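Local coordinates for ferritin (Mycoplasma penetrans, PDB 7DIE), which takes up and stores iron in a 24-subunit cage, using atypical ferroxidase centres and B-channels as the route by which ferrous iron enters, at the interface of chains A and B and the interface of chains A and C. Numbering follows the deposited sequence. Chains: chain A/B/C, Ferritin.

Contact 1: the interface of chains A and B. Residues chain A 77-79, 81-82; chain B 77-79, 81-82.
The long loop joining helices 43-70 and 91-118 of chain A meets the same loop of chain B, each bringing its short 3-10 helix 79-81 and the residue after it to the two-fold axis. A:Val82 and B:Val82 touch there through their CG2 methyls, 3.6 Å apart. In both valines CG1 stands anti to the backbone N (chi1 178° in A:Val82), which turns this branch toward the opposing loop, where CG1 of A:Val82 lies 3.8 Å from CA of B:Asn78. A short, beta-branched residue suits the place, since one methyl serves its twin and the other the partner's backbone. On one flank, OG of A:Ser81 and OG of B:Ser81 share a water, at 2.9 Å from the A:Ser81 hydroxyl. Each serine also bonds back within its own turn: A:Ser81 OG gives a bond to the carbonyl O of A:Asn78 at 2.9 Å, approaching almost end-on to the carbonyl (163°). The two Gln79 chains cross at about a right angle, both bent at chi2, but their modelled OE1-OE1 approach sets acceptor against acceptor, so the amide orientation is doubtful. The patch forms part of the two-fold interface and probably helps hold the subunit pair together within the shell.

Contact 2: the interface of chains A and C. Residues chain A 155-157; chain C 148, 151, 154, 158-159, 162.
Short C-terminal helix 156-164 is the element at work here: its first turn in chain A docks against chain C, between the end of helix 122-150, the loop after it and the partner's own helix 156-164. Such a meeting of C-terminal helices is typical of the four-fold corners of ferritin cages, and this patch probably belongs to one. A:Ile157 is the knob. Its CG1 lies anti to the carbonyl carbon (chi1 -66°) and the chain runs on fully extended, carrying CD1 deep into chain C. That methyl lies 3.7 Å from CG1 of C:Val154, the isoleucine side chain crossing that of the valine at about a right angle, and 3.7 Å from the backbone O of C:Tyr148. The other branch, CG2, faces chain C's helix 156-164, 3.5 Å from the backbone O of C:Asn158 and 3.8 Å from CB of C:Ile162. Isoleucine suits this place because its two branches fill separate parts of one groove, lined by aliphatic groups and by backbone carbonyls. A:Leu156 packs beside it: CD1 rests against the hydroxyl OG of C:Ser151, while CD2 meets the tyrosine ring of C:Tyr148 at CD1, 4.0 Å away. Within chain C, CD1 of C:Ile162 covers one face of that ring near its rim. At the border the amides of A:Asn155 and C:Asn158 come tip to tip with their planes 71° apart, OD1 of A:Asn155 lying 3.2 Å from ND2 of C:Asn158.

Contact 3: the interface of chains A and B. Residues chain A 24, 28, 31, 57, 82-83; chain B 20, 24, 28, 61, 77, 81.
Van der Waals packing comes first: A:Asn28, on helix 10-39, lies across B:Ile77, whose CG2 sits over the flat face of the amide, 3.8 Å from its CG, while CG1 of B:Ile77 rests near CB of A:Asn28. The same asparagine meets B:Leu24 tip to tip, its OD1 merely touching the leucine CD2 at 3.4 Å, and the twin pair A:Leu24 and B:Asn28 repeats this across the two-fold axis. The leucines hold CG anti to the backbone N (chi1 175°), which sends CD2 toward the opposing amide. Farther along, the hydroxyl of B:Tyr20 stands above the plane of the A:Phe31 ring, beyond its CD2 rim, OH to CD2 at 3.4 Å, and CE of B:Met61 reaches NE2 of A:Gln57. B:Met61 also lays CG over one face of the B:Tyr20 ring, supporting it from its own chain.

Water carries the polar contacts. OD1 of A:Asn28 lies 2.6 Å from a water that also meets OH of B:Tyr20. ND2 of A:Asn28, at 3.1 Å, and ND2 of B:Asn28 both reach the water that bridges the two Ser81 hydroxyls, so four groups hold it. Asparagine suits the position because its carbonyl and its N-H groups can serve different waters. Within chain B, ND2 of B:Asn28 donates to the backbone O of B:Ser81 at 2.9 Å (159° at H), tying helix 10-39 to the 3-10 turn 79-81. The site thus joins the antiparallel helices of the two-fold dimer, combining apolar contacts with bridging waters.

Contact 1: the interface of chains A and B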
# COMPACT_ATOMS: atom_id res chain seq x y z
N ILE A 77 31.45 -12.88 -42.86
CA ILE A 77 30.84 -11.73 -43.53
C ILE A 77 31.59 -11.47 -44.82
O ILE A 77 32.83 -11.55 -44.84
CB ILE A 77 30.85 -10.47 -42.64
CG1 ILE A 77 30.32 -10.77 -41.22
CG2 ILE A 77 30.12 -9.32 -43.32
CD1 ILE A 77 29.01 -11.40 -41.21
N ASN A 78 30.88 -11.15 -45.89
CA ASN A 78 31.56 -10.89 -47.15
C ASN A 78 30.71 -9.94 -47.99
O ASN A 78 29.77 -9.31 -47.50
CB ASN A 78 31.87 -12.21 -47.87
CG ASN A 78 30.62 -13.00 -48.17
OD1 ASN A 78 29.55 -12.44 -48.41
ND2 ASN A 78 30.74 -14.32 -48.17
N GLN A 79 31.02 -9.87 -49.29
CA GLN A 79 30.41 -8.90 -50.19
C GLN A 79 28.91 -9.10 -50.35
O GLN A 79 28.23 -8.18 -50.80
CB GLN A 79 31.07 -9.00 -51.57
CG GLN A 79 32.33 -8.17 -51.73
CD GLN A 79 33.37 -8.44 -50.66
OE1 GLN A 79 33.90 -7.50 -50.04
NE2 GLN A 79 33.69 -9.72 -50.44
N SER A 81 26.83 -8.99 -48.18
CA SER A 81 26.18 -8.09 -47.23
C SER A 81 26.02 -6.67 -47.74
O SER A 81 25.34 -5.88 -47.08
CB SER A 81 26.97 -8.07 -45.92
OG SER A 81 28.19 -7.33 -46.08
N VAL A 82 26.66 -6.30 -48.85
CA VAL A 82 26.68 -4.92 -49.33
C VAL A 82 25.63 -4.79 -50.44
O VAL A 82 25.78 -5.44 -51.49
CB VAL A 82 28.07 -4.51 -49.83
CG1 VAL A 82 28.05 -3.08 -50.37
CG2 VAL A 82 29.09 -4.65 -48.70
N ILE B 77 26.28 2.52 -47.84
CA ILE B 77 27.08 1.38 -47.41
C ILE B 77 27.92 0.91 -48.58
O ILE B 77 27.43 0.82 -49.71
CB ILE B 77 26.19 0.23 -46.90
CG1 ILE B 77 25.07 0.75 -45.98
CG2 ILE B 77 27.06 -0.88 -46.27
CD1 ILE B 77 25.55 1.32 -44.72
N ASN B 78 29.19 0.59 -48.33
CA ASN B 78 30.01 0.05 -49.41
C ASN B 78 30.98 -0.97 -48.83
O ASN B 78 30.84 -1.40 -47.68
CB ASN B 78 30.73 1.18 -50.16
CG ASN B 78 31.57 2.05 -49.24
OD1 ASN B 78 32.18 1.56 -48.29
ND2 ASN B 78 31.61 3.35 -49.53
N GLN B 79 31.99 -1.34 -49.62
CA GLN B 79 32.89 -2.43 -49.24
C GLN B 79 33.78 -2.09 -48.05
O GLN B 79 34.35 -3.00 -47.45
CB GLN B 79 33.75 -2.84 -50.44
CG GLN B 79 32.95 -3.35 -51.65
CD GLN B 79 32.04 -4.55 -51.33
OE1 GLN B 79 32.34 -5.38 -50.47
NE2 GLN B 79 30.91 -4.64 -52.06
N SER B 81 32.75 -1.50 -45.30
CA SER B 81 32.09 -2.15 -44.17
C SER B 81 32.47 -3.62 -44.01
O SER B 81 32.09 -4.23 -43.00
CB SER B 81 30.58 -2.03 -44.34
OG SER B 81 30.13 -2.86 -45.40
N VAL B 82 33.15 -4.22 -44.98
CA VAL B 82 33.42 -5.66 -44.98
C VAL B 82 34.85 -5.86 -44.48
O VAL B 82 35.80 -5.46 -45.17
CB VAL B 82 33.24 -6.27 -46.38
CG1 VAL B 82 33.60 -7.74 -46.36
CG2 VAL B 82 31.82 -6.06 -46.87
O HOH W 1 28.26 -4.99 -44.38

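Contact 2: the interface of chains A and C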
# COMPACT_ATOMS: atom_id res chain seq x y z
N ASN A 155 -1.50 11.15 -51.65
CA ASN A 155 -0.55 12.24 -51.55
C ASN A 155 0.47 11.98 -50.45
O ASN A 155 0.35 11.05 -49.73
CB ASN A 155 -1.22 13.58 -51.42
CG ASN A 155 -2.07 13.69 -50.18
OD1 ASN A 155 -3.15 14.20 -50.24
ND2 ASN A 155 -1.57 13.26 -49.10
N LEU A 156 1.48 12.82 -50.35
CA LEU A 156 2.55 12.57 -49.38
C LEU A 156 2.00 12.50 -47.97
O LEU A 156 2.50 11.73 -47.13
CB LEU A 156 3.62 13.67 -49.48
CG LEU A 156 4.78 13.70 -48.47
CD1 LEU A 156 6.01 14.32 -49.10
CD2 LEU A 156 4.39 14.49 -47.21
N ILE A 157 1.01 13.33 -47.66
CA ILE A 157 0.47 13.33 -46.31
C ILE A 157 -0.29 12.04 -46.02
O ILE A 157 -0.16 11.46 -44.94
CB ILE A 157 -0.41 14.58 -46.09
CG1 ILE A 157 0.48 15.85 -46.14
CG2 ILE A 157 -1.11 14.52 -44.74
CD1 ILE A 157 -0.31 17.14 -45.94
N TYR C 148 4.90 19.53 -45.86
CA TYR C 148 3.49 19.12 -45.89
C TYR C 148 2.65 20.11 -46.68
O TYR C 148 1.84 19.72 -47.52
CB TYR C 148 2.91 18.98 -44.48
CG TYR C 148 3.66 18.03 -43.58
CD1 TYR C 148 4.32 16.94 -44.09
CD2 TYR C 148 3.70 18.25 -42.20
CE1 TYR C 148 5.00 16.07 -43.26
CE2 TYR C 148 4.38 17.39 -41.37
CZ TYR C 148 5.02 16.31 -41.90
OH TYR C 148 5.71 15.44 -41.08
N SER C 151 3.28 20.07 -50.55
CA SER C 151 3.17 18.82 -51.28
C SER C 151 2.02 18.88 -52.28
O SER C 151 0.97 19.46 -51.98
CB SER C 151 2.96 17.66 -50.31
OG SER C 151 4.19 17.29 -49.73
N VAL C 154 -2.56 18.18 -51.73
CA VAL C 154 -3.00 18.06 -50.34
C VAL C 154 -4.10 19.08 -50.11
O VAL C 154 -4.17 20.10 -50.81
CB VAL C 154 -1.84 18.26 -49.34
CG1 VAL C 154 -0.69 17.29 -49.62
CG2 VAL C 154 -1.33 19.68 -49.39
N ASN C 158 -5.87 17.53 -44.71
CA ASN C 158 -4.66 16.75 -44.69
C ASN C 158 -3.58 17.49 -43.89
O ASN C 158 -2.95 16.93 -43.05
CB ASN C 158 -4.12 16.53 -46.09
CG ASN C 158 -5.02 15.73 -46.99
OD1 ASN C 158 -5.72 14.83 -46.58
ND2 ASN C 158 -4.94 16.01 -48.24
N ILE C 159 -3.38 18.75 -44.21
CA ILE C 159 -2.36 19.56 -43.54
C ILE C 159 -2.64 19.61 -42.04
O ILE C 159 -1.74 19.39 -41.22
CB ILE C 159 -2.32 20.97 -44.15
CG1 ILE C 159 -1.75 20.91 -45.57
CG2 ILE C 159 -1.53 21.95 -43.26
CD1 ILE C 159 -2.01 22.20 -46.36
N ILE C 162 -1.95 16.15 -40.22
CA ILE C 162 -0.57 15.72 -39.99
C ILE C 162 0.16 16.69 -39.07
O ILE C 162 0.97 16.28 -38.23
CB ILE C 162 0.17 15.51 -41.33
CG1 ILE C 162 1.50 14.78 -41.08
CG2 ILE C 162 0.43 16.82 -42.06
CD1 ILE C 162 1.97 13.97 -42.26

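Contact 3: the interface of chains A and B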
# COMPACT_ATOMS: atom_id res chain seq x y z
N LEU A 24 21.75 -9.02 -43.33
CA LEU A 24 22.52 -7.79 -43.18
C LEU A 24 22.45 -6.94 -44.44
O LEU A 24 22.44 -5.71 -44.37
CB LEU A 24 23.98 -8.13 -42.84
CG LEU A 24 24.98 -6.97 -42.75
CD1 LEU A 24 24.50 -5.92 -41.75
CD2 LEU A 24 26.39 -7.51 -42.38
N ASN A 28 21.35 -3.16 -44.24
CA ASN A 28 22.14 -2.12 -44.89
C ASN A 28 21.31 -1.35 -45.90
O ASN A 28 21.41 -0.12 -45.98
CB ASN A 28 23.37 -2.73 -45.57
CG ASN A 28 24.45 -3.09 -44.57
OD1 ASN A 28 24.51 -2.51 -43.49
ND2 ASN A 28 25.33 -4.04 -44.92
N PHE A 31 18.69 0.93 -43.98
CA PHE A 31 19.23 2.16 -43.41
C PHE A 31 19.55 3.17 -44.51
O PHE A 31 19.35 4.38 -44.33
CB PHE A 31 20.47 1.85 -42.56
CG PHE A 31 20.15 1.11 -41.28
CD1 PHE A 31 19.21 1.63 -40.39
CD2 PHE A 31 20.75 -0.10 -40.99
CE1 PHE A 31 18.90 0.95 -39.21
CE2 PHE A 31 20.44 -0.79 -39.83
CZ PHE A 31 19.51 -0.25 -38.93
N GLN A 57 18.78 -6.49 -37.34
CA GLN A 57 19.92 -6.65 -36.44
C GLN A 57 19.53 -7.40 -35.17
O GLN A 57 20.18 -8.38 -34.78
CB GLN A 57 20.50 -5.29 -36.05
CG GLN A 57 21.01 -4.43 -37.20
CD GLN A 57 21.27 -3.01 -36.73
OE1 GLN A 57 20.56 -2.50 -35.87
NE2 GLN A 57 22.32 -2.38 -37.26
N VAL A 82 26.66 -6.30 -48.85
CA VAL A 82 26.68 -4.92 -49.33
C VAL A 82 25.63 -4.79 -50.44
O VAL A 82 25.78 -5.44 -51.49
CB VAL A 82 28.07 -4.51 -49.83
CG1 VAL A 82 28.05 -3.08 -50.37
CG2 VAL A 82 29.09 -4.65 -48.70
N PRO A 83 24.59 -3.99 -50.26
CA PRO A 83 23.54 -3.93 -51.29
C PRO A 83 23.99 -3.14 -52.51
O PRO A 83 24.78 -2.20 -52.42
CB PRO A 83 22.37 -3.23 -50.58
CG PRO A 83 22.99 -2.45 -49.51
CD PRO A 83 24.25 -3.18 -49.08
N TYR B 20 30.42 5.64 -40.64
CA TYR B 20 29.43 4.59 -40.41
C TYR B 20 29.94 3.25 -40.91
O TYR B 20 29.83 2.22 -40.22
CB TYR B 20 28.10 4.97 -41.08
CG TYR B 20 26.96 3.96 -40.88
CD1 TYR B 20 26.95 2.76 -41.57
CD2 TYR B 20 25.90 4.24 -40.02
CE1 TYR B 20 25.93 1.83 -41.40
CE2 TYR B 20 24.85 3.33 -39.86
CZ TYR B 20 24.87 2.13 -40.55
OH TYR B 20 23.86 1.21 -40.39
N LEU B 24 30.52 -0.17 -38.77
CA LEU B 24 29.94 -1.43 -39.21
C LEU B 24 31.02 -2.46 -39.50
O LEU B 24 30.82 -3.66 -39.27
CB LEU B 24 29.09 -1.21 -40.46
CG LEU B 24 28.50 -2.45 -41.13
CD1 LEU B 24 27.64 -3.30 -40.16
CD2 LEU B 24 27.67 -2.02 -42.32
N ASN B 28 30.91 -6.02 -37.81
CA ASN B 28 31.07 -7.25 -38.60
C ASN B 28 32.24 -8.09 -38.12
O ASN B 28 32.13 -9.32 -38.00
CB ASN B 28 31.23 -6.89 -40.08
CG ASN B 28 29.90 -6.53 -40.73
OD1 ASN B 28 28.86 -6.95 -40.24
ND2 ASN B 28 29.92 -5.74 -41.80
N MET B 61 26.26 3.28 -34.92
CA MET B 61 25.59 3.36 -36.21
C MET B 61 24.24 4.07 -36.10
O MET B 61 23.88 4.88 -36.97
CB MET B 61 25.44 1.95 -36.78
CG MET B 61 26.78 1.30 -37.16
SD MET B 61 26.77 -0.52 -37.18
CE MET B 61 25.41 -0.77 -38.28
N ILE B 77 26.28 2.52 -47.84
CA ILE B 77 27.08 1.38 -47.41
C ILE B 77 27.92 0.91 -48.58
O ILE B 77 27.43 0.82 -49.71
CB ILE B 77 26.19 0.23 -46.90
CG1 ILE B 77 25.07 0.75 -45.98
CG2 ILE B 77 27.06 -0.88 -46.27
CD1 ILE B 77 25.55 1.32 -44.72
N SER B 81 32.75 -1.50 -45.30
CA SER B 81 32.09 -2.15 -44.17
C SER B 81 32.47 -3.62 -44.01
O SER B 81 32.09 -4.23 -43.00
CB SER B 81 30.58 -2.03 -44.34
OG SER B 81 30.13 -2.86 -45.40
O HOH W 2 28.26 -4.99 -44.38
O HOH W 3 23.79 -1.70 -41.13

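Contacts 1 and 3 belong to one two-fold interface between chains A and B: the centres of their C-alpha atoms are about 7 Å apart, and they share A:Val82, B:Ile77, B:Ser81 and the water held by both Ser81 hydroxyls and both Asn28 amides. The loop before helix 91-118 thus serves both, pairing with its twin in contact 1 and lying against helix 10-39 in contact 3. Contact 2 joins chain A to another neighbour, with its centre about 37 Å from that of contact 1 and 32 Å from that of contact 3. Using well-separated surfaces for different partners lets each subunit link dimers into the closed 24-subunit shell.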